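Gene product PA4716 (Pseudomonas aeruginosa, PDB 1U0K) is of unknown function but belongs to the PhzF family, related to diaminopimelate epimerase, and probably acts as an isomerase. Local coordinates at residues P73-P78 and K105-R110; M122-A127 and A225-A230; R158-G163 and A229-E234; V197-V202 and R208-L213; L258-A263 and V268-H273. All coordinates share one frame; numbering follows the deposited sequence.

Contact 1 of 5, residues P73-P78 and K105-R110; sequences PFAGHP and KSVALR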
# COMPACT_ATOMS: atom_id res chain seq x y z
N PRO A 73 8.36 17.13 -0.97
CA PRO A 73 8.05 18.35 -1.74
C PRO A 73 8.91 18.60 -3.01
O PRO A 73 9.36 19.71 -3.23
CB PRO A 73 8.25 19.46 -0.70
CG PRO A 73 9.35 18.93 0.16
CD PRO A 73 9.06 17.45 0.29
N PHE A 74 9.07 17.58 -3.86
CA PHE A 74 9.90 17.70 -5.05
C PHE A 74 9.20 17.23 -6.32
O PHE A 74 8.32 16.36 -6.28
CB PHE A 74 11.21 16.93 -4.84
CG PHE A 74 11.77 17.08 -3.45
CD1 PHE A 74 11.53 16.12 -2.48
CD2 PHE A 74 12.49 18.21 -3.10
CE1 PHE A 74 12.02 16.28 -1.20
CE2 PHE A 74 12.98 18.37 -1.83
CZ PHE A 74 12.75 17.41 -0.87
N ALA A 75 9.60 17.82 -7.46
CA ALA A 75 9.02 17.51 -8.76
C ALA A 75 8.95 15.99 -8.98
O ALA A 75 9.96 15.31 -8.81
CB ALA A 75 9.84 18.18 -9.87
N GLY A 76 7.76 15.49 -9.32
CA GLY A 76 7.55 14.05 -9.56
C GLY A 76 6.29 13.78 -10.38
O GLY A 76 5.55 14.72 -10.68
N HIS A 77 6.04 12.51 -10.72
CA HIS A 77 4.85 12.11 -11.50
C HIS A 77 3.44 12.34 -10.86
O HIS A 77 2.44 12.32 -11.58
CB HIS A 77 4.96 10.65 -11.94
CG HIS A 77 4.78 9.70 -10.81
ND1 HIS A 77 5.78 9.47 -9.88
CD2 HIS A 77 3.71 8.99 -10.40
CE1 HIS A 77 5.32 8.64 -8.96
NE2 HIS A 77 4.07 8.34 -9.25
N PRO A 78 3.31 12.52 -9.55
CA PRO A 78 2.04 13.04 -9.03
C PRO A 78 1.64 14.35 -9.70
O PRO A 78 0.45 14.62 -9.82
CB PRO A 78 2.33 13.23 -7.54
CG PRO A 78 3.32 12.18 -7.25
CD PRO A 78 4.25 12.22 -8.45
N LYS A 105 10.12 24.75 -5.30
CA LYS A 105 10.06 25.35 -6.64
C LYS A 105 8.69 25.30 -7.31
O LYS A 105 7.76 24.64 -6.84
CB LYS A 105 11.11 24.70 -7.56
CG LYS A 105 10.91 23.22 -7.81
CD LYS A 105 12.05 22.67 -8.66
CE LYS A 105 11.56 21.73 -9.74
NZ LYS A 105 12.67 21.24 -10.61
N SER A 106 8.60 26.02 -8.42
CA SER A 106 7.44 26.07 -9.30
C SER A 106 7.68 25.12 -10.49
O SER A 106 8.80 25.03 -10.99
CB SER A 106 7.26 27.51 -9.78
OG SER A 106 6.25 27.62 -10.75
N VAL A 107 6.65 24.42 -10.94
CA VAL A 107 6.77 23.50 -12.08
C VAL A 107 5.70 23.81 -13.12
O VAL A 107 4.52 23.85 -12.82
CB VAL A 107 6.61 22.03 -11.64
CG1 VAL A 107 6.79 21.10 -12.82
CG2 VAL A 107 7.59 21.69 -10.53
N ALA A 108 6.14 24.04 -14.35
CA ALA A 108 5.26 24.25 -15.48
C ALA A 108 4.87 22.91 -16.11
O ALA A 108 5.72 22.05 -16.35
CB ALA A 108 5.95 25.15 -16.51
N LEU A 109 3.57 22.73 -16.35
CA LEU A 109 3.05 21.53 -16.99
C LEU A 109 2.13 21.87 -18.14
O LEU A 109 1.59 22.97 -18.21
CB LEU A 109 2.29 20.66 -15.98
CG LEU A 109 3.14 20.08 -14.85
CD1 LEU A 109 2.99 20.90 -13.60
CD2 LEU A 109 2.81 18.62 -14.62
N ARG A 110 1.99 20.92 -19.05
CA ARG A 110 1.00 20.99 -20.11
C ARG A 110 0.26 19.66 -20.18
O ARG A 110 0.80 18.61 -19.85
CB ARG A 110 1.68 21.31 -21.45
CG ARG A 110 2.56 20.22 -22.00
CD ARG A 110 3.25 20.60 -23.32
NE ARG A 110 3.88 19.43 -23.95
CZ ARG A 110 3.23 18.47 -24.60
NH1 ARG A 110 1.91 18.51 -24.75
NH2 ARG A 110 3.91 17.45 -25.11
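Ala75 turns its methyl toward the start of strand 106-114 and Lys105 just before it, where CB lies 3.9 Å from CE of Lys105 and 4.2 Å from CG2 of Val107. The two partners come at it differently. Val107 offers a branch tip: CG1 is anti to the backbone N (chi1 -178°), and the other branch, CG2, faces Ala75. Lys105 reaches in alongside with CE, near the end of its chain. Its CG is wedged between backbone N and carbonyl carbon, and a bend at chi3 (-137°) brings CE against the methyl. The ammonium beyond CE is gripped by two carbonyl oxygens, those of Gln124 and Thr162, so the aliphatic part of the lysine packs while its charge is met by backbone oxygens. The loop leads directly into helix 78-90, and His77 and Pro78 touch Glu48, the predicted active-site residue. Val107 and Leu109 lean on Leu79 of that helix, the selenomethionine Met122 of strand 117-129 touches Ala75 and Val107, and strand 106-114 runs antiparallel to both 96-101 and 117-129.

Contact 2 of 5, residues M122-A127 and A225-A230; sequences MDQGRA and AGPVAA
Gln124 lays the end of its amide over the first turns of helix 222-234, with OE1 3.3 Å from CA of Gly226 and 4.1 Å from CD of Pro227. CG lies beside the backbone N (chi1 -60°) and the chain runs extended from there, carrying the amide straight off the strand to the helix. Gly226 has no side chain, so the amide oxygen can settle against the helix backbone itself. Both ends of the amide are hydrogen-bonded, OE1 to OG1 of Thr162 and NE2 to the backbone O of Gly222, which fixes its rotation. The second touch is methyl to methyl: CB of Ala127 stands 3.3 Å from CB of Ala230, tighter than usual van der Waals contact. Small residues therefore let a strand and a helix approach closely, consistent with the diaminopimelate epimerase-like fold, in which strands wrap round a central helix. The helix is kinked at Pro227, whose N has no hydrogen to give to the preceding turn; regular bonding is present after it, with Ala230 N 3.0 Å from Gly226 O. Ala225 and Ala229 of the same helix touch strands 244-248 and 256-262. An Asx turn brackets Gln124: OD1 of Asp123 accepts from N of Gly125 at 3.2 Å and 160°, the N-H arriving from well above the carboxylate plane. Gly125 takes a positive phi of 77° there, and the chain swings on to present Ala127 to the helix.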
# COMPACT_ATOMS: atom_id res chain seq x y z
N MSE A 122 5.84 17.70 -17.91
CA MSE A 122 6.34 18.70 -16.99
C MSE A 122 7.77 19.09 -17.34
O MSE A 122 8.51 18.28 -17.91
CB MSE A 122 6.30 18.17 -15.56
CG MSE A 122 7.27 17.03 -15.28
SE MSE A 122 6.84 16.13 -13.63
CE MSE A 122 7.58 17.26 -12.50
N ASP A 123 8.13 20.33 -17.01
CA ASP A 123 9.50 20.83 -17.13
C ASP A 123 10.14 20.81 -15.75
O ASP A 123 9.78 21.58 -14.86
CB ASP A 123 9.48 22.26 -17.70
CG ASP A 123 10.88 22.81 -17.98
OD1 ASP A 123 11.87 22.04 -17.94
OD2 ASP A 123 11.07 24.01 -18.25
N GLN A 124 11.09 19.89 -15.56
CA GLN A 124 11.78 19.74 -14.29
C GLN A 124 12.99 20.66 -14.11
O GLN A 124 13.62 20.66 -13.06
CB GLN A 124 12.21 18.28 -14.10
CG GLN A 124 11.03 17.31 -14.11
CD GLN A 124 11.37 15.96 -13.51
OE1 GLN A 124 12.54 15.63 -13.32
NE2 GLN A 124 10.35 15.17 -13.23
N GLY A 125 13.30 21.45 -15.13
CA GLY A 125 14.46 22.32 -15.10
C GLY A 125 15.72 21.52 -15.34
O GLY A 125 15.67 20.35 -15.72
N ARG A 126 16.88 22.14 -15.14
CA ARG A 126 18.13 21.42 -15.37
C ARG A 126 18.51 20.61 -14.15
O ARG A 126 18.28 21.03 -13.01
CB ARG A 126 19.26 22.36 -15.79
CG ARG A 126 19.71 23.38 -14.78
CD ARG A 126 20.70 24.38 -15.40
NE ARG A 126 20.17 25.02 -16.61
CZ ARG A 126 19.27 26.01 -16.63
NH1 ARG A 126 18.76 26.51 -15.51
NH2 ARG A 126 18.86 26.50 -17.80
N ALA A 127 19.07 19.45 -14.40
CA ALA A 127 19.48 18.55 -13.35
C ALA A 127 20.75 19.07 -12.71
O ALA A 127 21.61 19.63 -13.40
CB ALA A 127 19.69 17.16 -13.90
N ALA A 225 13.17 10.04 -13.12
CA ALA A 225 13.20 10.02 -14.57
C ALA A 225 13.97 11.20 -15.12
O ALA A 225 14.72 11.06 -16.09
CB ALA A 225 11.78 10.00 -15.13
N GLY A 226 13.79 12.37 -14.51
CA GLY A 226 14.51 13.56 -14.91
C GLY A 226 16.01 13.38 -14.75
O GLY A 226 16.73 13.47 -15.74
N PRO A 227 16.47 13.14 -13.53
CA PRO A 227 17.89 12.86 -13.27
C PRO A 227 18.48 11.79 -14.17
O PRO A 227 19.60 11.96 -14.64
CB PRO A 227 17.88 12.39 -11.82
CG PRO A 227 16.75 13.16 -11.21
CD PRO A 227 15.70 13.19 -12.27
N VAL A 228 17.74 10.70 -14.40
CA VAL A 228 18.23 9.62 -15.24
C VAL A 228 18.45 10.13 -16.66
O VAL A 228 19.50 9.86 -17.26
CB VAL A 228 17.27 8.39 -15.25
CG1 VAL A 228 17.58 7.44 -16.39
CG2 VAL A 228 17.36 7.64 -13.92
N ALA A 229 17.47 10.86 -17.19
CA ALA A 229 17.57 11.40 -18.54
C ALA A 229 18.76 12.32 -18.67
O ALA A 229 19.49 12.25 -19.66
CB ALA A 229 16.30 12.16 -18.91
N ALA A 230 18.97 13.18 -17.67
CA ALA A 230 20.06 14.15 -17.68
C ALA A 230 21.41 13.44 -17.60
O ALA A 230 22.38 13.88 -18.21
CB ALA A 230 19.93 15.13 -16.53

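Contact 3 of 5, residues R158-G163 and A229-E234; sequences RVVSTG and AAYLVE
Apolar contact carries this pairing: Tyr231 of helix 222-234 sets the edge of its ring against strand 158-161. CG2 of Val160 lies near the ring plane, 4.2 Å from CD1, and CB of Arg158 meets the next rim atom, CE1, at 4.4 Å. Both strand residues point toward the helix from alternate positions, so a single tyrosine edge spans them. With CG anti to its backbone N (chi1 179°), Tyr231 holds its ring out from the helix, the CD1-CE1 edge against the strand.

Hydrogen bonds hold the polar ends of Tyr231 and Arg158, but to residues beyond the pair. The hydroxyl of Tyr231 is bonded to the backbone O of Pro156. The guanidinium of Arg158 is held by NH2 to O of Gly130 and by NH1 to OH of Tyr235, whose ring also meets that of Tyr231 at about 40°. Within segment 158-163, where the strand ends, OG of Ser161 accepts from N of Gly163 at 3.0 Å and 158°, an ST turn.

Opposite charges come near without touching: OE2 of Glu234 is 6.4 Å from NH1 of Arg158.

Strand 158-161 lies between 117-129 and 166-170, antiparallel to each. Tyr231 also touches Leu168 and Pro170 of the latter, while Ala229 and Val233 bring the same helix against Val260 and Val262 of strand 256-262.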
# COMPACT_ATOMS: atom_id res chain seq x y z
N ARG A 158 26.56 8.49 -9.63
CA ARG A 158 26.51 9.88 -9.24
C ARG A 158 25.18 10.26 -8.68
O ARG A 158 24.17 9.68 -9.03
CB ARG A 158 26.83 10.78 -10.43
CG ARG A 158 28.31 10.94 -10.59
CD ARG A 158 28.69 12.11 -11.33
NE ARG A 158 28.72 13.34 -10.55
CZ ARG A 158 28.94 14.51 -11.11
NH1 ARG A 158 29.12 14.57 -12.43
NH2 ARG A 158 28.98 15.62 -10.40
N VAL A 159 25.20 11.25 -7.80
CA VAL A 159 23.98 11.82 -7.26
C VAL A 159 23.50 12.85 -8.27
O VAL A 159 24.24 13.76 -8.63
CB VAL A 159 24.22 12.46 -5.90
CG1 VAL A 159 22.93 13.08 -5.34
CG2 VAL A 159 24.79 11.42 -4.93
N VAL A 160 22.27 12.69 -8.75
CA VAL A 160 21.68 13.60 -9.73
C VAL A 160 20.28 13.95 -9.24
O VAL A 160 19.57 13.10 -8.70
CB VAL A 160 21.62 12.97 -11.13
CG1 VAL A 160 21.16 14.00 -12.16
CG2 VAL A 160 23.01 12.42 -11.54
N SER A 161 19.88 15.21 -9.44
CA SER A 161 18.66 15.74 -8.81
C SER A 161 17.97 16.79 -9.67
O SER A 161 18.61 17.66 -10.25
CB SER A 161 19.02 16.37 -7.47
OG SER A 161 17.86 16.73 -6.74
N THR A 162 16.65 16.70 -9.75
CA THR A 162 15.81 17.80 -10.21
C THR A 162 14.91 18.27 -9.06
O THR A 162 13.87 18.88 -9.30
CB THR A 162 14.97 17.39 -11.42
OG1 THR A 162 14.24 16.18 -11.12
CG2 THR A 162 15.83 17.02 -12.60
N GLY A 163 15.34 18.01 -7.83
CA GLY A 163 14.57 18.30 -6.62
C GLY A 163 14.91 17.31 -5.52
O GLY A 163 15.47 17.67 -4.46
N ALA A 229 17.47 10.86 -17.19
CA ALA A 229 17.57 11.40 -18.54
C ALA A 229 18.76 12.32 -18.67
O ALA A 229 19.49 12.25 -19.66
CB ALA A 229 16.30 12.16 -18.91
N ALA A 230 18.97 13.18 -17.67
CA ALA A 230 20.06 14.15 -17.68
C ALA A 230 21.41 13.44 -17.60
O ALA A 230 22.38 13.88 -18.21
CB ALA A 230 19.93 15.13 -16.53
N TYR A 231 21.45 12.34 -16.84
CA TYR A 231 22.65 11.53 -16.69
C TYR A 231 23.04 10.88 -18.01
O TYR A 231 24.19 10.96 -18.44
CB TYR A 231 22.43 10.43 -15.64
CG TYR A 231 23.62 9.51 -15.43
CD1 TYR A 231 24.53 9.75 -14.42
CD2 TYR A 231 23.81 8.40 -16.24
CE1 TYR A 231 25.63 8.92 -14.23
CE2 TYR A 231 24.90 7.56 -16.06
CZ TYR A 231 25.80 7.83 -15.05
OH TYR A 231 26.88 6.98 -14.88
N LEU A 232 22.08 10.22 -18.65
CA LEU A 232 22.32 9.53 -19.91
C LEU A 232 22.83 10.51 -20.97
O LEU A 232 23.77 10.21 -21.69
CB LEU A 232 21.07 8.80 -20.39
CG LEU A 232 20.61 7.62 -19.52
CD1 LEU A 232 19.23 7.15 -19.93
CD2 LEU A 232 21.59 6.46 -19.60
N VAL A 233 22.26 11.70 -21.02
CA VAL A 233 22.66 12.72 -21.98
C VAL A 233 24.05 13.31 -21.64
O VAL A 233 24.86 13.57 -22.53
CB VAL A 233 21.57 13.82 -22.09
CG1 VAL A 233 22.07 15.05 -22.81
CG2 VAL A 233 20.36 13.25 -22.79
N GLU A 234 24.31 13.49 -20.35
CA GLU A 234 25.58 14.04 -19.87
C GLU A 234 26.77 13.13 -20.22
O GLU A 234 27.85 13.62 -20.57
CB GLU A 234 25.52 14.28 -18.35
CG GLU A 234 26.82 14.68 -17.68
CD GLU A 234 27.40 15.97 -18.23
OE1 GLU A 234 26.69 17.01 -18.20
OE2 GLU A 234 28.57 15.95 -18.68

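Contact 4 of 5, residues V197-V202 and R208-L213; sequences VYLLDV and RTWDNL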
# COMPACT_ATOMS: atom_id res chain seq x y z
N VAL A 197 18.33 5.53 -3.66
CA VAL A 197 19.11 4.86 -4.70
C VAL A 197 18.18 4.48 -5.85
O VAL A 197 17.07 3.97 -5.63
CB VAL A 197 19.77 3.57 -4.18
CG1 VAL A 197 20.46 2.81 -5.33
CG2 VAL A 197 20.78 3.86 -3.09
N TYR A 198 18.64 4.73 -7.08
CA TYR A 198 17.96 4.29 -8.29
C TYR A 198 18.92 3.40 -9.09
O TYR A 198 19.94 3.88 -9.59
CB TYR A 198 17.51 5.50 -9.12
CG TYR A 198 16.52 5.17 -10.21
CD1 TYR A 198 15.15 5.19 -9.97
CD2 TYR A 198 16.95 4.85 -11.49
CE1 TYR A 198 14.23 4.90 -10.98
CE2 TYR A 198 16.04 4.55 -12.51
CZ TYR A 198 14.68 4.57 -12.25
OH TYR A 198 13.78 4.26 -13.26
N LEU A 199 18.62 2.11 -9.17
CA LEU A 199 19.42 1.18 -9.96
C LEU A 199 19.11 1.38 -11.44
O LEU A 199 17.95 1.45 -11.82
CB LEU A 199 19.13 -0.27 -9.58
CG LEU A 199 19.29 -0.67 -8.11
CD1 LEU A 199 19.08 -2.16 -7.94
CD2 LEU A 199 20.64 -0.25 -7.57
N LEU A 200 20.16 1.44 -12.26
CA LEU A 200 20.02 1.87 -13.65
C LEU A 200 20.80 0.98 -14.61
O LEU A 200 22.01 0.92 -14.53
CB LEU A 200 20.49 3.31 -13.80
CG LEU A 200 20.39 3.96 -15.18
CD1 LEU A 200 18.95 4.03 -15.64
CD2 LEU A 200 21.00 5.35 -15.15
N ASP A 201 20.09 0.31 -15.51
CA ASP A 201 20.68 -0.29 -16.71
C ASP A 201 20.70 0.78 -17.81
O ASP A 201 19.68 1.08 -18.40
CB ASP A 201 19.84 -1.51 -17.12
CG ASP A 201 20.21 -2.05 -18.49
OD1 ASP A 201 21.32 -1.74 -18.98
OD2 ASP A 201 19.44 -2.78 -19.14
N VAL A 202 21.88 1.35 -18.07
CA VAL A 202 21.99 2.49 -18.99
C VAL A 202 21.76 2.10 -20.45
O VAL A 202 21.31 2.93 -21.24
CB VAL A 202 23.34 3.23 -18.87
CG1 VAL A 202 23.60 3.66 -17.43
CG2 VAL A 202 24.50 2.39 -19.40
N ARG A 208 15.17 0.50 -11.46
CA ARG A 208 14.45 -0.05 -10.32
C ARG A 208 14.70 0.81 -9.10
O ARG A 208 15.81 1.26 -8.86
CB ARG A 208 14.90 -1.48 -10.03
CG ARG A 208 14.41 -2.49 -11.04
CD ARG A 208 14.66 -3.94 -10.62
NE ARG A 208 13.68 -4.42 -9.65
CZ ARG A 208 13.59 -5.67 -9.22
NH1 ARG A 208 14.43 -6.61 -9.65
NH2 ARG A 208 12.66 -6.00 -8.35
N THR A 209 13.65 1.03 -8.31
CA THR A 209 13.78 1.80 -7.08
C THR A 209 12.67 1.43 -6.10
O THR A 209 11.58 1.01 -6.50
CB THR A 209 13.78 3.31 -7.41
OG1 THR A 209 14.31 4.07 -6.31
CG2 THR A 209 12.36 3.86 -7.63
N TRP A 210 12.97 1.60 -4.81
CA TRP A 210 12.11 1.15 -3.72
C TRP A 210 11.91 2.27 -2.72
O TRP A 210 12.58 3.31 -2.79
CB TRP A 210 12.77 -0.02 -2.99
CG TRP A 210 12.81 -1.32 -3.75
CD1 TRP A 210 11.92 -2.35 -3.66
CD2 TRP A 210 13.80 -1.73 -4.71
NE1 TRP A 210 12.28 -3.37 -4.50
CE2 TRP A 210 13.43 -3.02 -5.16
CE3 TRP A 210 14.95 -1.14 -5.24
CZ2 TRP A 210 14.18 -3.72 -6.11
CZ3 TRP A 210 15.69 -1.84 -6.19
CH2 TRP A 210 15.30 -3.12 -6.61
N ASP A 211 11.01 2.05 -1.77
CA ASP A 211 10.99 2.88 -0.56
C ASP A 211 12.32 2.69 0.19
O ASP A 211 13.15 1.88 -0.21
CB ASP A 211 9.77 2.58 0.32
CG ASP A 211 9.73 1.14 0.84
OD1 ASP A 211 10.79 0.51 0.99
OD2 ASP A 211 8.66 0.58 1.15
N ASN A 212 12.50 3.45 1.26
CA ASN A 212 13.75 3.46 2.02
C ASN A 212 14.15 2.09 2.57
O ASN A 212 15.33 1.78 2.67
CB ASN A 212 13.63 4.47 3.17
CG ASN A 212 14.93 4.63 3.95
OD1 ASN A 212 15.29 3.79 4.79
ND2 ASN A 212 15.63 5.74 3.70
N LEU A 213 13.16 1.28 2.93
CA LEU A 213 13.40 -0.04 3.51
C LEU A 213 13.58 -1.15 2.48
O LEU A 213 13.90 -2.29 2.83
CB LEU A 213 12.27 -0.40 4.48
CG LEU A 213 12.15 0.53 5.70
CD1 LEU A 213 10.87 0.24 6.47
CD2 LEU A 213 13.36 0.41 6.61
O HOH W 1 15.77 2.07 -4.16
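Tyr198 and Thr209 form the close side of this contact, their side chains crossing at about a right angle with CD1 of the ring 3.5 Å from CB of the threonine. The same threonine bonds through its hydroxyl: OG1, anti to the backbone N (chi1 -162°), donates to O of Val197 at 2.8 Å, reaching it 25° out of the carbonyl plane. Beside it, Leu199 and Arg208 make an antiparallel hydrogen-bonded pair, with Leu199 N to Arg208 O and Arg208 N to Leu199 O both 3.0 Å. The carbonyl O of Arg208 also lies over one face of the Tyr198 ring, toward its rim.

Past this rung the backbones part, bridged first by the Thr209 hydroxyl and then by a water. N of Trp210 is 4.8 Å from O of Val197, and the water fills the step, donating to Val197 O at 2.7 Å and accepting from Trp210 N at 2.9 Å. That carbonyl thus receives two donors, hydroxyl and water. On this looser side the indole, partly exposed, is met at its edge by CD1 of Leu199, which lies in the ring plane 3.8 Å from CZ3. From Asp211 onward the loop has left the strand.

The Arg208 guanidinium turns to other partners, a salt bridge with Glu217 and a cation-pi contact with Phe251. Strand 196-201 runs parallel to 166-170 and antiparallel to the short 206-208; Leu199 rests on Leu176 of helix 173-177, and Tyr198 packs on Ala224 and Val228 of helix 222-234.

Contact 5 of 5, residues L258-A263 and V268-H273; sequences LDVQVA and VRVGGH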
# COMPACT_ATOMS: atom_id res chain seq x y z
N LEU A 258 8.13 5.95 -19.62
CA LEU A 258 8.26 7.32 -19.17
C LEU A 258 8.97 8.07 -20.29
O LEU A 258 10.10 7.73 -20.65
CB LEU A 258 9.07 7.40 -17.88
CG LEU A 258 8.57 6.62 -16.65
CD1 LEU A 258 8.98 5.14 -16.69
CD2 LEU A 258 9.07 7.26 -15.37
N ASP A 259 8.31 9.07 -20.87
CA ASP A 259 8.89 9.88 -21.94
C ASP A 259 9.78 10.95 -21.34
O ASP A 259 9.39 11.64 -20.41
CB ASP A 259 7.79 10.53 -22.78
CG ASP A 259 6.90 9.52 -23.47
OD1 ASP A 259 7.38 8.40 -23.75
OD2 ASP A 259 5.70 9.73 -23.76
N VAL A 260 10.99 11.08 -21.87
CA VAL A 260 11.95 12.04 -21.35
C VAL A 260 12.67 12.77 -22.49
O VAL A 260 12.73 12.27 -23.60
CB VAL A 260 12.99 11.37 -20.43
CG1 VAL A 260 12.32 10.84 -19.16
CG2 VAL A 260 13.73 10.23 -21.15
N GLN A 261 13.18 13.95 -22.18
CA GLN A 261 13.99 14.71 -23.13
C GLN A 261 14.81 15.77 -22.41
O GLN A 261 14.34 16.38 -21.45
CB GLN A 261 13.11 15.36 -24.20
CG GLN A 261 12.16 16.40 -23.66
CD GLN A 261 11.13 16.84 -24.67
OE1 GLN A 261 11.44 17.64 -25.56
NE2 GLN A 261 9.91 16.33 -24.55
N VAL A 262 16.04 15.97 -22.87
CA VAL A 262 16.91 17.01 -22.34
C VAL A 262 17.12 18.04 -23.46
O VAL A 262 17.49 17.67 -24.57
CB VAL A 262 18.27 16.44 -21.89
CG1 VAL A 262 19.16 17.54 -21.30
CG2 VAL A 262 18.07 15.30 -20.89
N ALA A 263 16.85 19.30 -23.17
CA ALA A 263 16.99 20.38 -24.15
C ALA A 263 18.44 20.85 -24.22
O ALA A 263 19.31 20.35 -23.51
CB ALA A 263 16.07 21.54 -23.78
N VAL A 268 15.13 19.34 -18.45
CA VAL A 268 14.64 18.00 -18.72
C VAL A 268 13.13 18.00 -18.59
O VAL A 268 12.59 18.53 -17.63
CB VAL A 268 15.28 16.92 -17.81
CG1 VAL A 268 15.25 17.33 -16.34
CG2 VAL A 268 14.60 15.57 -18.02
N ARG A 269 12.46 17.43 -19.57
CA ARG A 269 11.01 17.32 -19.53
C ARG A 269 10.63 15.85 -19.41
O ARG A 269 11.21 14.98 -20.06
CB ARG A 269 10.40 17.96 -20.76
CG ARG A 269 10.45 19.48 -20.73
CD ARG A 269 10.02 20.16 -22.03
NE ARG A 269 9.75 21.58 -21.85
CZ ARG A 269 9.01 22.33 -22.68
NH1 ARG A 269 8.45 21.81 -23.77
NH2 ARG A 269 8.83 23.62 -22.41
N VAL A 270 9.66 15.57 -18.54
CA VAL A 270 9.18 14.21 -18.33
C VAL A 270 7.67 14.17 -18.61
O VAL A 270 6.94 15.04 -18.16
CB VAL A 270 9.46 13.74 -16.89
CG1 VAL A 270 8.99 12.30 -16.68
CG2 VAL A 270 10.94 13.88 -16.53
N GLY A 271 7.23 13.19 -19.37
CA GLY A 271 5.82 13.08 -19.73
C GLY A 271 5.31 11.66 -19.78
O GLY A 271 6.07 10.70 -19.78
N GLY A 272 3.99 11.53 -19.83
CA GLY A 272 3.35 10.24 -19.91
C GLY A 272 1.85 10.35 -20.03
O GLY A 272 1.26 11.40 -19.78
N HIS A 273 1.23 9.23 -20.40
CA HIS A 273 -0.22 9.12 -20.45
C HIS A 273 -0.80 8.95 -19.04
O HIS A 273 -0.17 8.38 -18.16
CB HIS A 273 -0.63 7.96 -21.36
CG HIS A 273 -0.31 8.20 -22.81
ND1 HIS A 273 -1.13 8.93 -23.64
CD2 HIS A 273 0.75 7.82 -23.56
CE1 HIS A 273 -0.59 8.99 -24.85
NE2 HIS A 273 0.54 8.31 -24.83
O HOH W 2 9.51 14.25 -22.53
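Gln261 and Arg269 cross obliquely on one face of the beta hairpin formed by strands 256-262 and 267-282, whose axes here approach to 4.7 Å at 168°. From CB, the Gln261 side chain rises between its own backbone N and carbonyl carbon. CG then touches CB of Arg269 at 3.7 Å, and CD passes the same atom at 4.1 Å. Beyond that the partners separate: the arginine runs extended and away, its guanidinium plane 69° from the amide. At the tip, NE2 donates to a water at 2.9 Å, which in turn donates to O of Arg269. That oxygen also takes the N-H of Gln261 at 3.1 Å, a rather bent bond of 137°, so one carbonyl is held by backbone and by side chain through water. Further along this face, Asp259 pairs with Gly271 through two backbone bonds, and its OD2 is bonded to OH of Tyr119. The other face is apolar: Val260 meets Val270, CG1 to CG2 at 4.3 Å, and Val262 meets Val268; helix 222-234 packs against this face, with Ala229 on Val260 and Val268. Just beyond the Gln261-Arg269 bonds, CA of Val268 makes a CA-H...O contact with O of Gln261, 3.2 Å away.

In the fold
Helix 222-234 ties most of the set together. Contacts 2 and 3 share it with residues Ala229 and Ala230, centres about 7 Å apart. Contact 5 packs against it with the hairpin; contact 4 touches it through Tyr198 and Leu200 on Val228; their centres lie about 8 Å and 16 Å from that of contact 2. Contact 1 lies at the start of helix 78-90 and meets contact 2 where strands 106-114 and 117-129 adjoin. Along the chain, contact 1 closes first; contacts 2 and 3 span contact 4, and contact 5 comes last. Strands 117-129 and 267-282 link the surroundings of two helices, consistent with the two-lobed diaminopimelate epimerase-like fold, Glu48 being the predicted active-site residue.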